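Long-range contact in putative uncharacterized protein (Chaetomium thermophilum, PDB 5T8V), which probably acts as a chromatin-bound cohesin loader, the crystallised chain being the C-terminal, HEAT-repeat part of a longer Scc2/Nipped-B family protein: residues A1118-T1130 / V1147-E1161. Numbering follows the deposited sequence.
Sequences ASATTHRFLKDIT and VLASINRQGLVHPKE
Ile1129 lies against Val1147, Leu1148 and Ile1151 where helix 1115-1133 packs on helix 1139-1154. The helical segments 1118-1130 and 1147-1154 run at 137° to each other, their axes coming within 10.9 Å, as consecutive helices of a HEAT-repeat solenoid. Along Ile1129, CB meets CD1 of Leu1148, the two side chains running alongside in opposite senses. The CG2 branch of Ile1129 points to CG1 of Val1147, while CG1 carries the chain on to CD1, which touches the same Val1147 CG1 at 4.1 Å and comes to 4.3 Å from Ile1151 CD1. Two turns earlier, Thr1122 meets Ile1151 tip to tip, CG2 to CG2 at 3.5 Å; with the threonine CG2 opposite the backbone N, OG1 turns to the side where Leu1156 CD2 lies. Beyond Gly1155, whose positive phi (92°) ends the second helix, Leu1156 lays CD2 against CB of Ala1118 and CB of Ser1119. Val1157 follows, its CG2 3.6 Å from Leu1126 CD2, the side chains crossing nearly at right angles. Thr1130 sits at the other end of the contact, OG1 donating to Leu1126 O (2.9 Å) from above the carbonyl plane and resting beside Leu1148 CD2. That oxygen also accepts Thr1130 N, so an alanine here would probably leave it with the backbone bond alone and open a small gap beside the leucine methyl. On the exposed side His1123 lies across Glu1161, CE1 4.1 Å from OE1, near enough for the carboxylate perhaps to encourage protonation of the ring. Phe1125 packs on helix 1050-1062 instead. Aliphatic packing, with no polar bond between the segments, thus joins helix 1115-1133 to helix 1139-1154 and the turn after it, while the Thr1130 hydroxyl is satisfied within its own helix.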
# COMPACT_ATOMS: atom_id res chain seq x y z
N ALA A 1118 16.94 7.48 55.13
CA ALA A 1118 16.60 7.99 53.81
C ALA A 1118 15.85 9.31 53.89
O ALA A 1118 16.14 10.25 53.15
CB ALA A 1118 15.77 6.95 53.05
N SER A 1119 14.87 9.40 54.80
CA SER A 1119 14.11 10.64 54.93
C SER A 1119 14.97 11.77 55.47
O SER A 1119 14.91 12.90 54.98
CB SER A 1119 12.90 10.41 55.83
OG SER A 1119 12.16 11.62 55.96
N ALA A 1120 15.78 11.49 56.50
CA ALA A 1120 16.68 12.50 57.05
C ALA A 1120 17.50 13.16 55.94
O ALA A 1120 17.40 14.37 55.69
CB ALA A 1120 17.59 11.87 58.10
N THR A 1121 18.33 12.36 55.26
CA THR A 1121 19.22 12.95 54.26
C THR A 1121 18.44 13.50 53.08
O THR A 1121 18.80 14.55 52.52
CB THR A 1121 20.24 11.92 53.81
OG1 THR A 1121 19.58 10.70 53.46
CG2 THR A 1121 21.25 11.65 54.91
N THR A 1122 17.37 12.82 52.67
CA THR A 1122 16.53 13.31 51.59
C THR A 1122 16.07 14.74 51.87
O THR A 1122 16.16 15.62 51.00
CB THR A 1122 15.32 12.39 51.39
OG1 THR A 1122 15.76 11.13 50.88
CG2 THR A 1122 14.31 13.00 50.43
N HIS A 1123 15.56 14.98 53.07
CA HIS A 1123 15.10 16.33 53.40
C HIS A 1123 16.26 17.30 53.49
O HIS A 1123 16.14 18.45 53.05
CB HIS A 1123 14.31 16.31 54.71
CG HIS A 1123 12.85 16.02 54.52
ND1 HIS A 1123 11.95 16.97 54.10
CD2 HIS A 1123 12.14 14.88 54.69
CE1 HIS A 1123 10.75 16.43 54.02
NE2 HIS A 1123 10.83 15.16 54.38
N ARG A 1124 17.39 16.88 54.05
CA ARG A 1124 18.53 17.80 54.16
C ARG A 1124 18.98 18.28 52.78
O ARG A 1124 19.28 19.47 52.60
CB ARG A 1124 19.69 17.14 54.90
CG ARG A 1124 20.99 17.96 54.86
CD ARG A 1124 21.51 18.26 56.25
NE ARG A 1124 21.59 17.06 57.07
CZ ARG A 1124 21.86 17.07 58.37
NH1 ARG A 1124 22.08 18.21 59.01
NH2 ARG A 1124 21.90 15.92 59.04
N PHE A 1125 19.05 17.38 51.80
CA PHE A 1125 19.66 17.70 50.52
C PHE A 1125 18.65 17.95 49.40
O PHE A 1125 19.06 18.17 48.25
CB PHE A 1125 20.62 16.58 50.11
CG PHE A 1125 21.71 16.32 51.11
CD1 PHE A 1125 22.71 17.25 51.32
CD2 PHE A 1125 21.72 15.14 51.84
CE1 PHE A 1125 23.71 17.01 52.24
CE2 PHE A 1125 22.72 14.91 52.77
CZ PHE A 1125 23.72 15.84 52.97
N LEU A 1126 17.35 17.93 49.70
CA LEU A 1126 16.35 18.09 48.66
C LEU A 1126 16.57 19.38 47.87
O LEU A 1126 16.55 19.38 46.64
CB LEU A 1126 14.94 18.08 49.26
CG LEU A 1126 13.79 18.22 48.26
CD1 LEU A 1126 13.75 17.02 47.31
CD2 LEU A 1126 12.47 18.38 48.98
N LYS A 1127 16.77 20.50 48.58
CA LYS A 1127 16.94 21.78 47.90
C LYS A 1127 18.11 21.74 46.93
O LYS A 1127 18.01 22.20 45.79
CB LYS A 1127 17.14 22.89 48.93
CG LYS A 1127 15.95 23.09 49.86
CD LYS A 1127 16.23 24.17 50.89
CE LYS A 1127 15.02 24.40 51.79
NZ LYS A 1127 15.29 25.45 52.82
N ASP A 1128 19.24 21.17 47.36
CA ASP A 1128 20.43 21.14 46.51
C ASP A 1128 20.21 20.24 45.29
O ASP A 1128 20.52 20.64 44.16
CB ASP A 1128 21.63 20.66 47.31
CG ASP A 1128 21.91 21.53 48.52
OD1 ASP A 1128 22.62 22.54 48.37
OD2 ASP A 1128 21.41 21.20 49.62
N ILE A 1129 19.68 19.04 45.50
CA ILE A 1129 19.47 18.14 44.37
C ILE A 1129 18.50 18.76 43.38
O ILE A 1129 18.68 18.65 42.16
CB ILE A 1129 18.98 16.76 44.85
CG1 ILE A 1129 19.85 16.22 45.99
CG2 ILE A 1129 19.06 15.77 43.70
CD1 ILE A 1129 19.24 15.03 46.70
N THR A 1130 17.46 19.42 43.88
CA THR A 1130 16.55 20.16 43.01
C THR A 1130 17.30 21.20 42.20
O THR A 1130 17.15 21.29 40.98
CB THR A 1130 15.44 20.82 43.84
OG1 THR A 1130 14.68 19.81 44.52
CG2 THR A 1130 14.51 21.64 42.96
N VAL A 1147 17.72 11.07 40.74
CA VAL A 1147 17.58 10.90 42.19
C VAL A 1147 16.22 11.37 42.66
O VAL A 1147 15.56 10.70 43.46
CB VAL A 1147 18.73 11.63 42.91
CG1 VAL A 1147 18.48 11.70 44.42
CG2 VAL A 1147 20.05 10.94 42.63
N LEU A 1148 15.77 12.54 42.18
CA LEU A 1148 14.48 13.06 42.63
C LEU A 1148 13.33 12.15 42.22
O LEU A 1148 12.35 12.00 42.96
CB LEU A 1148 14.25 14.47 42.07
CG LEU A 1148 14.50 15.58 43.08
CD1 LEU A 1148 15.94 15.52 43.54
CD2 LEU A 1148 14.18 16.94 42.48
N ALA A 1149 13.42 11.53 41.04
CA ALA A 1149 12.38 10.61 40.61
C ALA A 1149 12.24 9.46 41.60
O ALA A 1149 11.12 9.07 41.95
CB ALA A 1149 12.69 10.07 39.21
N SER A 1150 13.36 8.92 42.08
CA SER A 1150 13.31 7.89 43.11
C SER A 1150 12.72 8.43 44.40
O SER A 1150 11.80 7.84 44.98
CB SER A 1150 14.71 7.32 43.34
OG SER A 1150 14.70 6.34 44.36
N ILE A 1151 13.24 9.57 44.87
CA ILE A 1151 12.73 10.19 46.09
C ILE A 1151 11.21 10.31 46.03
O ILE A 1151 10.52 10.11 47.04
CB ILE A 1151 13.40 11.57 46.30
CG1 ILE A 1151 14.87 11.39 46.67
CG2 ILE A 1151 12.66 12.37 47.38
CD1 ILE A 1151 15.66 12.68 46.73
N ASN A 1152 10.67 10.63 44.86
CA ASN A 1152 9.24 10.85 44.73
C ASN A 1152 8.48 9.53 44.61
O ASN A 1152 7.41 9.38 45.20
CB ASN A 1152 8.96 11.74 43.52
CG ASN A 1152 7.50 12.15 43.41
OD1 ASN A 1152 7.03 13.00 44.16
ND2 ASN A 1152 6.79 11.54 42.47
N ARG A 1153 9.02 8.57 43.85
CA ARG A 1153 8.37 7.27 43.72
C ARG A 1153 8.26 6.57 45.07
O ARG A 1153 7.30 5.83 45.30
CB ARG A 1153 9.13 6.39 42.73
CG ARG A 1153 9.02 6.83 41.28
CD ARG A 1153 9.53 5.76 40.33
NE ARG A 1153 10.82 5.20 40.73
CZ ARG A 1153 12.00 5.74 40.43
NH1 ARG A 1153 12.08 6.85 39.72
NH2 ARG A 1153 13.12 5.15 40.84
N GLN A 1154 9.23 6.78 45.96
CA GLN A 1154 9.17 6.14 47.27
C GLN A 1154 8.23 6.87 48.22
O GLN A 1154 7.65 6.24 49.11
CB GLN A 1154 10.57 6.07 47.87
CG GLN A 1154 11.55 5.24 47.08
CD GLN A 1154 12.92 5.18 47.72
OE1 GLN A 1154 13.04 5.01 48.94
NE2 GLN A 1154 13.96 5.34 46.92
N GLY A 1155 8.09 8.19 48.07
CA GLY A 1155 7.21 8.95 48.93
C GLY A 1155 7.87 9.54 50.15
O GLY A 1155 7.20 9.76 51.16
N LEU A 1156 9.18 9.82 50.09
CA LEU A 1156 9.86 10.44 51.22
C LEU A 1156 9.54 11.92 51.35
O LEU A 1156 9.65 12.47 52.45
CB LEU A 1156 11.38 10.27 51.08
CG LEU A 1156 11.91 8.86 51.31
CD1 LEU A 1156 12.38 8.25 50.01
CD2 LEU A 1156 13.03 8.87 52.33
N VAL A 1157 9.15 12.57 50.26
CA VAL A 1157 8.84 14.00 50.25
C VAL A 1157 7.38 14.17 49.86
O VAL A 1157 6.81 13.36 49.13
CB VAL A 1157 9.77 14.77 49.30
CG1 VAL A 1157 9.54 14.35 47.85
CG2 VAL A 1157 9.60 16.27 49.47
N HIS A 1158 6.77 15.24 50.36
CA HIS A 1158 5.38 15.52 50.05
C HIS A 1158 5.24 15.97 48.59
O HIS A 1158 6.15 16.59 48.04
CB HIS A 1158 4.82 16.59 50.98
CG HIS A 1158 4.49 16.08 52.35
ND1 HIS A 1158 3.67 15.00 52.57
CD2 HIS A 1158 4.87 16.52 53.58
CE1 HIS A 1158 3.56 14.78 53.86
NE2 HIS A 1158 4.28 15.69 54.50
N PRO A 1159 4.11 15.68 47.95
CA PRO A 1159 3.95 16.03 46.54
C PRO A 1159 3.99 17.53 46.27
O PRO A 1159 4.24 17.93 45.12
CB PRO A 1159 2.59 15.43 46.17
CG PRO A 1159 1.86 15.30 47.46
CD PRO A 1159 2.91 15.00 48.49
N LYS A 1160 3.75 18.37 47.27
CA LYS A 1160 3.82 19.81 47.06
C LYS A 1160 5.25 20.25 46.75
O LYS A 1160 5.47 21.10 45.88
CB LYS A 1160 3.29 20.55 48.28
CG LYS A 1160 1.80 20.38 48.51
CD LYS A 1160 1.32 21.16 49.72
CE LYS A 1160 -0.19 21.02 49.90
NZ LYS A 1160 -0.69 21.80 51.07
N GLU A 1161 6.23 19.68 47.44
CA GLU A 1161 7.63 20.04 47.26
C GLU A 1161 8.22 19.51 45.96
O GLU A 1161 9.41 19.75 45.71
CB GLU A 1161 8.45 19.51 48.44
CG GLU A 1161 8.05 20.07 49.80
CD GLU A 1161 8.70 19.32 50.95
OE1 GLU A 1161 8.28 18.18 51.24
OE2 GLU A 1161 9.64 19.87 51.56